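Local coordinates for aminotransferase, class V family protein (Trichomonas vaginalis, PDB 5F8V) that probably transfers the amino group between O-phospho-L-serine and 2-oxoglutarate in serine biosynthesis, using pyridoxal 5'-phosphate as cofactor, at residues L80-G91 with V223-R234. Sequence-based numbering, arbitrary orientation.
Sequences LQFSAIPFNFIG and VKPFCPITMDYR
Asn88 and Tyr233 both carry CG anti to their carbonyl carbon (chi1 -79° in Asn88), and this sets the Asn88 amide against the backbone of 231-233 and points the phenol obliquely across helix 78-89, toward Gln81. The amide is gripped at both ends. Its ND2 gives one hydrogen to Met231 O at 2.8 Å, nearly straight and in the amide plane, and the other to Ala84 O one turn back; its OD1 accepts from Tyr233 N at 2.9 Å and from Arg234 NH1. Arg234 takes hold end-on, the guanidinium nearly coplanar with the amide, and NH2 reaches Asn88 O at 2.9 Å on a lone pair. That NH2 also bonds Arg221 O, while NH1 makes a salt bridge to Asp232, which N-caps helix 233-238.

Tyr233 is a knob among Gln81, Ala84, Asn88 and Phe89, and its OH donates to a lone pair of Gln81 OE1 at 2.6 Å, in the plane of the phenol ring. In this class-V aminotransferase the contact joins helix 78-89, which packs on the central seven-stranded mixed sheet, to a loop at the dimer interface: Cys227 O bonds Arg114 of the second subunit. Met231 bends at chi3 (60°), bringing CE to Ala84 CB and to Leu80 CD1, each at 3.8 Å.

Farther along, Cys227 CA lies over one face of the Phe87 ring, 4.1 Å from its centroid, with Pro225 O at the ring edge. Lys224 N donates almost straight (171°) to Phe87 O, and Lys224 NZ bonds Gly91 O weakly, both directly and through a water that accepts from NZ.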
ATOM      1  N   LEU A  80       4.124   7.891   4.702  1.00 14.39           N
ATOM      2  CA  LEU A  80       3.569   7.217   5.877  1.00 14.41           C
ATOM      3  C   LEU A  80       4.664   6.872   6.895  1.00 14.11           C
ATOM      4  O   LEU A  80       4.435   6.968   8.109  1.00 13.87           O
ATOM      5  CB  LEU A  80       2.790   5.950   5.469  1.00 14.79           C
ATOM      6  CG  LEU A  80       1.948   5.297   6.579  1.00 14.94           C
ATOM      7  CD1 LEU A  80       0.864   6.242   7.093  1.00 15.19           C
ATOM      8  CD2 LEU A  80       1.326   3.993   6.097  1.00 14.90           C
ATOM      9  N   GLN A  81       5.855   6.495   6.414  1.00 13.67           N
ATOM     10  CA  GLN A  81       6.967   6.192   7.320  1.00 13.76           C
ATOM     11  C   GLN A  81       7.511   7.459   8.003  1.00 13.48           C
ATOM     12  O   GLN A  81       7.973   7.377   9.137  1.00 13.21           O
ATOM     13  CB  GLN A  81       8.105   5.414   6.637  1.00 13.96           C
ATOM     14  CG  GLN A  81       7.697   4.237   5.746  1.00 14.25           C
ATOM     15  CD  GLN A  81       6.571   3.391   6.312  1.00 14.92           C
ATOM     16  OE1 GLN A  81       6.573   3.043   7.495  1.00 15.00           O
ATOM     17  NE2 GLN A  81       5.605   3.045   5.463  1.00 15.27           N
ATOM     18  N   PHE A  82       7.411   8.623   7.358  1.00 12.85           N
ATOM     19  CA  PHE A  82       7.724   9.902   8.050  1.00 13.09           C
ATOM     20  C   PHE A  82       6.923  10.048   9.354  1.00 13.14           C
ATOM     21  O   PHE A  82       7.431  10.566  10.343  1.00 13.17           O
ATOM     22  CB  PHE A  82       7.423  11.154   7.202  1.00 12.83           C
ATOM     23  CG  PHE A  82       8.157  11.249   5.888  1.00 13.00           C
ATOM     24  CD1 PHE A  82       9.252  10.439   5.564  1.00 12.86           C
ATOM     25  CD2 PHE A  82       7.762  12.229   4.966  1.00 13.28           C
ATOM     26  CE1 PHE A  82       9.897  10.577   4.348  1.00 12.80           C
ATOM     27  CE2 PHE A  82       8.415  12.369   3.757  1.00 13.25           C
ATOM     28  CZ  PHE A  82       9.483  11.542   3.448  1.00 13.05           C
ATOM     29  N   SER A  83       5.666   9.619   9.333  1.00 13.59           N
ATOM     30  CA  SER A  83       4.819   9.634  10.520  1.00 13.86           C
ATOM     31  C   SER A  83       5.222   8.543  11.510  1.00 14.09           C
ATOM     32  O   SER A  83       5.344   8.806  12.709  1.00 14.39           O
ATOM     33  CB  SER A  83       3.363   9.445  10.132  1.00 14.30           C
ATOM     34  OG  SER A  83       2.981  10.358   9.127  1.00 14.65           O
ATOM     35  N   ALA A  84       5.449   7.335  11.003  1.00 13.88           N
ATOM     36  CA  ALA A  84       5.745   6.181  11.850  1.00 14.11           C
ATOM     37  C   ALA A  84       7.083   6.288  12.576  1.00 14.28           C
ATOM     38  O   ALA A  84       7.212   5.788  13.689  1.00 14.40           O
ATOM     39  CB  ALA A  84       5.670   4.886  11.046  1.00 14.01           C
ATOM     40  N   ILE A  85       8.067   6.952  11.970  1.00 14.86           N
ATOM     41  CA  ILE A  85       9.401   7.063  12.567  1.00 14.92           C
ATOM     42  C   ILE A  85       9.362   7.636  14.004  1.00 15.09           C
ATOM     43  O   ILE A  85       9.834   6.970  14.935  1.00 15.09           O
ATOM     44  CB  ILE A  85      10.398   7.843  11.651  1.00 15.02           C
ATOM     45  CG1 ILE A  85      10.755   7.034  10.382  1.00 15.13           C
ATOM     46  CG2 ILE A  85      11.665   8.245  12.406  1.00 14.86           C
ATOM     47  CD1 ILE A  85      11.423   5.683  10.587  1.00 15.25           C
ATOM     48  N   PRO A  86       8.802   8.851  14.198  1.00 15.13           N
ATOM     49  CA  PRO A  86       8.756   9.374  15.566  1.00 15.09           C
ATOM     50  C   PRO A  86       7.871   8.574  16.529  1.00 14.92           C
ATOM     51  O   PRO A  86       8.257   8.409  17.686  1.00 15.05           O
ATOM     52  CB  PRO A  86       8.247  10.816  15.391  1.00 15.17           C
ATOM     53  CG  PRO A  86       7.624  10.857  14.039  1.00 14.94           C
ATOM     54  CD  PRO A  86       8.391   9.870  13.219  1.00 15.10           C
ATOM     55  N   PHE A  87       6.720   8.078  16.072  1.00 14.80           N
ATOM     56  CA  PHE A  87       5.892   7.173  16.889  1.00 14.49           C
ATOM     57  C   PHE A  87       6.729   6.037  17.472  1.00 14.65           C
ATOM     58  O   PHE A  87       6.618   5.740  18.663  1.00 14.33           O
ATOM     59  CB  PHE A  87       4.735   6.555  16.093  1.00 14.65           C
ATOM     60  CG  PHE A  87       3.505   7.399  16.046  1.00 15.08           C
ATOM     61  CD1 PHE A  87       2.756   7.627  17.203  1.00 15.00           C
ATOM     62  CD2 PHE A  87       3.074   7.968  14.845  1.00 15.17           C
ATOM     63  CE1 PHE A  87       1.623   8.413  17.164  1.00 14.95           C
ATOM     64  CE2 PHE A  87       1.933   8.753  14.807  1.00 15.13           C
ATOM     65  CZ  PHE A  87       1.205   8.972  15.967  1.00 15.14           C
ATOM     66  N   ASN A  88       7.587   5.452  16.629  1.00 14.50           N
ATOM     67  CA  ASN A  88       8.361   4.255  16.961  1.00 14.56           C
ATOM     68  C   ASN A  88       9.689   4.471  17.690  1.00 15.07           C
ATOM     69  O   ASN A  88      10.112   3.592  18.443  1.00 14.69           O
ATOM     70  CB  ASN A  88       8.634   3.432  15.682  1.00 14.31           C
ATOM     71  CG  ASN A  88       7.444   2.592  15.255  1.00 14.47           C
ATOM     72  OD1 ASN A  88       7.268   1.467  15.728  1.00 14.69           O
ATOM     73  ND2 ASN A  88       6.632   3.119  14.337  1.00 14.22           N
ATOM     74  N   PHE A  89      10.363   5.600  17.453  1.00 15.51           N
ATOM     75  CA  PHE A  89      11.776   5.750  17.852  1.00 15.88           C
ATOM     76  C   PHE A  89      12.152   6.945  18.734  1.00 16.09           C
ATOM     77  O   PHE A  89      13.325   7.081  19.097  1.00 15.91           O
ATOM     78  CB  PHE A  89      12.675   5.766  16.605  1.00 16.08           C
ATOM     79  CG  PHE A  89      12.558   4.541  15.746  1.00 16.18           C
ATOM     80  CD1 PHE A  89      12.810   3.271  16.269  1.00 16.27           C
ATOM     81  CD2 PHE A  89      12.225   4.651  14.393  1.00 16.11           C
ATOM     82  CE1 PHE A  89      12.708   2.145  15.467  1.00 15.79           C
ATOM     83  CE2 PHE A  89      12.127   3.528  13.595  1.00 15.98           C
ATOM     84  CZ  PHE A  89      12.371   2.275  14.134  1.00 15.92           C
ATOM     85  N   ILE A  90      11.201   7.813  19.073  1.00 16.59           N
ATOM     86  CA  ILE A  90      11.461   8.851  20.077  1.00 17.16           C
ATOM     87  C   ILE A  90      11.803   8.192  21.422  1.00 17.88           C
ATOM     88  O   ILE A  90      12.728   8.615  22.106  1.00 17.58           O
ATOM     89  CB  ILE A  90      10.267   9.826  20.236  1.00 17.30           C
ATOM     90  CG1 ILE A  90      10.180  10.731  18.999  1.00 17.30           C
ATOM     91  CG2 ILE A  90      10.409  10.682  21.499  1.00 17.48           C
ATOM     92  CD1 ILE A  90       8.910  11.546  18.915  1.00 17.49           C
ATOM     93  N   GLY A  91      11.055   7.151  21.773  1.00 18.99           N
ATOM     94  CA  GLY A  91      11.164   6.509  23.076  1.00 20.29           C
ATOM     95  C   GLY A  91      10.824   7.507  24.168  1.00 21.04           C
ATOM     96  O   GLY A  91       9.814   8.205  24.080  1.00 20.93           O
ATOM     97  N   VAL A 223       6.796   2.657  22.250  1.00 23.37           N
ATOM     98  CA  VAL A 223       6.026   3.393  21.229  1.00 23.63           C
ATOM     99  C   VAL A 223       5.205   4.527  21.855  1.00 23.65           C
ATOM    100  O   VAL A 223       4.699   4.391  22.972  1.00 24.24           O
ATOM    101  CB  VAL A 223       5.103   2.435  20.431  1.00 24.67           C
ATOM    102  CG1 VAL A 223       3.960   1.893  21.292  1.00 24.84           C
ATOM    103  CG2 VAL A 223       4.559   3.118  19.180  1.00 25.09           C
ATOM    104  N   LYS A 224       5.083   5.648  21.141  1.00 22.51           N
ATOM    105  CA  LYS A 224       4.314   6.794  21.633  1.00 21.20           C
ATOM    106  C   LYS A 224       2.814   6.497  21.553  1.00 20.59           C
ATOM    107  O   LYS A 224       2.395   5.766  20.660  1.00 19.79           O
ATOM    108  CB  LYS A 224       4.616   8.063  20.820  1.00 20.99           C
ATOM    109  CG  LYS A 224       5.981   8.675  21.072  1.00 21.24           C
ATOM    110  CD  LYS A 224       5.986   9.511  22.343  1.00 20.96           C
ATOM    111  CE  LYS A 224       7.362  10.072  22.615  1.00 20.90           C
ATOM    112  NZ  LYS A 224       7.447  10.666  23.975  1.00 21.20           N
ATOM    113  N   PRO A 225       1.996   7.095  22.455  1.00 20.26           N
ATOM    114  CA  PRO A 225       0.539   6.896  22.386  1.00 20.14           C
ATOM    115  C   PRO A 225      -0.078   7.287  21.028  1.00 19.67           C
ATOM    116  O   PRO A 225       0.463   8.137  20.312  1.00 18.92           O
ATOM    117  CB  PRO A 225      -0.003   7.826  23.490  1.00 20.21           C
ATOM    118  CG  PRO A 225       1.156   8.117  24.373  1.00 20.45           C
ATOM    119  CD  PRO A 225       2.354   8.097  23.475  1.00 20.51           C
ATOM    120  N   PHE A 226      -1.204   6.661  20.706  1.00 19.41           N
ATOM    121  CA  PHE A 226      -1.978   6.912  19.480  1.00 19.64           C
ATOM    122  C   PHE A 226      -1.304   6.424  18.195  1.00 19.22           C
ATOM    123  O   PHE A 226      -1.693   6.838  17.106  1.00 19.74           O
ATOM    124  CB  PHE A 226      -2.401   8.391  19.356  1.00 20.12           C
ATOM    125  CG  PHE A 226      -2.940   8.969  20.634  1.00 21.08           C
ATOM    126  CD1 PHE A 226      -4.214   8.634  21.078  1.00 21.60           C
ATOM    127  CD2 PHE A 226      -2.169   9.832  21.404  1.00 21.44           C
ATOM    128  CE1 PHE A 226      -4.712   9.156  22.261  1.00 22.20           C
ATOM    129  CE2 PHE A 226      -2.660  10.359  22.595  1.00 22.39           C
ATOM    130  CZ  PHE A 226      -3.936  10.021  23.024  1.00 22.26           C
ATOM    131  N   CYS A 227      -0.331   5.520  18.304  1.00 18.43           N
ATOM    132  CA  CYS A 227       0.246   4.900  17.118  1.00 18.07           C
ATOM    133  C   CYS A 227      -0.785   3.930  16.554  1.00 17.45           C
ATOM    134  O   CYS A 227      -1.277   3.089  17.303  1.00 17.90           O
ATOM    135  CB  CYS A 227       1.529   4.151  17.459  1.00 17.95           C
ATOM    136  SG  CYS A 227       2.424   3.574  16.005  1.00 18.53           S
ATOM    137  N   PRO A 228      -1.144   4.058  15.254  1.00 16.32           N
ATOM    138  CA  PRO A 228      -1.959   3.022  14.640  1.00 15.98           C
ATOM    139  C   PRO A 228      -1.252   1.685  14.740  1.00 15.77           C
ATOM    140  O   PRO A 228      -0.048   1.625  14.505  1.00 14.87           O
ATOM    141  CB  PRO A 228      -2.062   3.487  13.190  1.00 16.09           C
ATOM    142  CG  PRO A 228      -2.026   4.966  13.312  1.00 16.00           C
ATOM    143  CD  PRO A 228      -0.923   5.166  14.309  1.00 16.23           C
ATOM    144  N   ILE A 229      -1.978   0.640  15.125  1.00 15.90           N
ATOM    145  CA  ILE A 229      -1.337  -0.637  15.446  1.00 16.59           C
ATOM    146  C   ILE A 229      -0.499  -1.222  14.296  1.00 16.14           C
ATOM    147  O   ILE A 229       0.572  -1.756  14.563  1.00 16.11           O
ATOM    148  CB  ILE A 229      -2.325  -1.696  15.986  1.00 16.86           C
ATOM    149  CG1 ILE A 229      -1.547  -2.860  16.641  1.00 17.40           C
ATOM    150  CG2 ILE A 229      -3.254  -2.195  14.887  1.00 16.63           C
ATOM    151  CD1 ILE A 229      -2.419  -3.827  17.417  1.00 17.69           C
ATOM    152  N   THR A 230      -0.952  -1.096  13.039  1.00 16.43           N
ATOM    153  CA  THR A 230      -0.155  -1.597  11.880  1.00 16.19           C
ATOM    154  C   THR A 230       1.130  -0.796  11.634  1.00 16.28           C
ATOM    155  O   THR A 230       2.038  -1.283  10.955  1.00 16.32           O
ATOM    156  CB  THR A 230      -0.960  -1.642  10.551  1.00 15.95           C
ATOM    157  OG1 THR A 230      -1.545  -0.360  10.285  1.00 15.75           O
ATOM    158  CG2 THR A 230      -2.047  -2.704  10.611  1.00 16.13           C
ATOM    159  N   MET A 231       1.190   0.429  12.160  1.00 16.47           N
ATOM    160  CA  MET A 231       2.375   1.279  12.061  1.00 16.33           C
ATOM    161  C   MET A 231       3.342   1.144  13.247  1.00 16.11           C
ATOM    162  O   MET A 231       4.359   1.854  13.294  1.00 15.65           O
ATOM    163  CB  MET A 231       1.946   2.746  11.913  1.00 16.94           C
ATOM    164  CG  MET A 231       1.134   3.034  10.657  1.00 17.44           C
ATOM    165  SD  MET A 231       0.441   4.697  10.630  1.00 18.40           S
ATOM    166  CE  MET A 231       1.926   5.691  10.697  1.00 17.15           C
ATOM    167  N   ASP A 232       3.025   0.270  14.206  1.00 15.92           N
ATOM    168  CA  ASP A 232       3.951  -0.087  15.278  1.00 16.24           C
ATOM    169  C   ASP A 232       4.827  -1.189  14.714  1.00 16.88           C
ATOM    170  O   ASP A 232       4.343  -2.293  14.448  1.00 17.43           O
ATOM    171  CB  ASP A 232       3.188  -0.568  16.519  1.00 16.41           C
ATOM    172  CG  ASP A 232       4.094  -0.824  17.729  1.00 16.42           C
ATOM    173  OD1 ASP A 232       5.333  -0.971  17.593  1.00 16.41           O
ATOM    174  OD2 ASP A 232       3.545  -0.897  18.844  1.00 17.09           O
ATOM    175  N   TYR A 233       6.108  -0.889  14.517  1.00 17.14           N
ATOM    176  CA  TYR A 233       7.001  -1.812  13.827  1.00 17.29           C
ATOM    177  C   TYR A 233       7.253  -3.106  14.618  1.00 17.89           C
ATOM    178  O   TYR A 233       7.533  -4.138  14.013  1.00 17.20           O
ATOM    179  CB  TYR A 233       8.326  -1.141  13.455  1.00 16.86           C
ATOM    180  CG  TYR A 233       8.249  -0.038  12.400  1.00 16.88           C
ATOM    181  CD1 TYR A 233       7.532  -0.204  11.207  1.00 16.85           C
ATOM    182  CD2 TYR A 233       8.937   1.163  12.581  1.00 16.57           C
ATOM    183  CE1 TYR A 233       7.485   0.807  10.244  1.00 16.43           C
ATOM    184  CE2 TYR A 233       8.897   2.174  11.630  1.00 16.82           C
ATOM    185  CZ  TYR A 233       8.179   1.998  10.463  1.00 16.83           C
ATOM    186  OH  TYR A 233       8.164   3.023   9.529  1.00 16.40           O
ATOM    187  N   ARG A 234       7.148  -3.046  15.948  1.00 19.33           N
ATOM    188  CA  ARG A 234       7.178  -4.248  16.803  1.00 20.51           C
ATOM    189  C   ARG A 234       6.087  -5.233  16.410  1.00 20.85           C
ATOM    190  O   ARG A 234       6.344  -6.429  16.294  1.00 20.59           O
ATOM    191  CB  ARG A 234       6.976  -3.882  18.280  1.00 21.11           C
ATOM    192  CG  ARG A 234       8.118  -3.091  18.883  1.00 21.12           C
ATOM    193  CD  ARG A 234       7.658  -2.129  19.969  1.00 21.14           C
ATOM    194  NE  ARG A 234       8.617  -1.037  20.090  1.00 21.51           N
ATOM    195  CZ  ARG A 234       8.715  -0.003  19.254  1.00 21.32           C
ATOM    196  NH1 ARG A 234       7.884   0.133  18.215  1.00 21.34           N
ATOM    197  NH2 ARG A 234       9.646   0.921  19.467  1.00 21.25           N
TER
HETATM  198  O   HOH W   1       9.808  11.467  25.085  1.00 24.30           O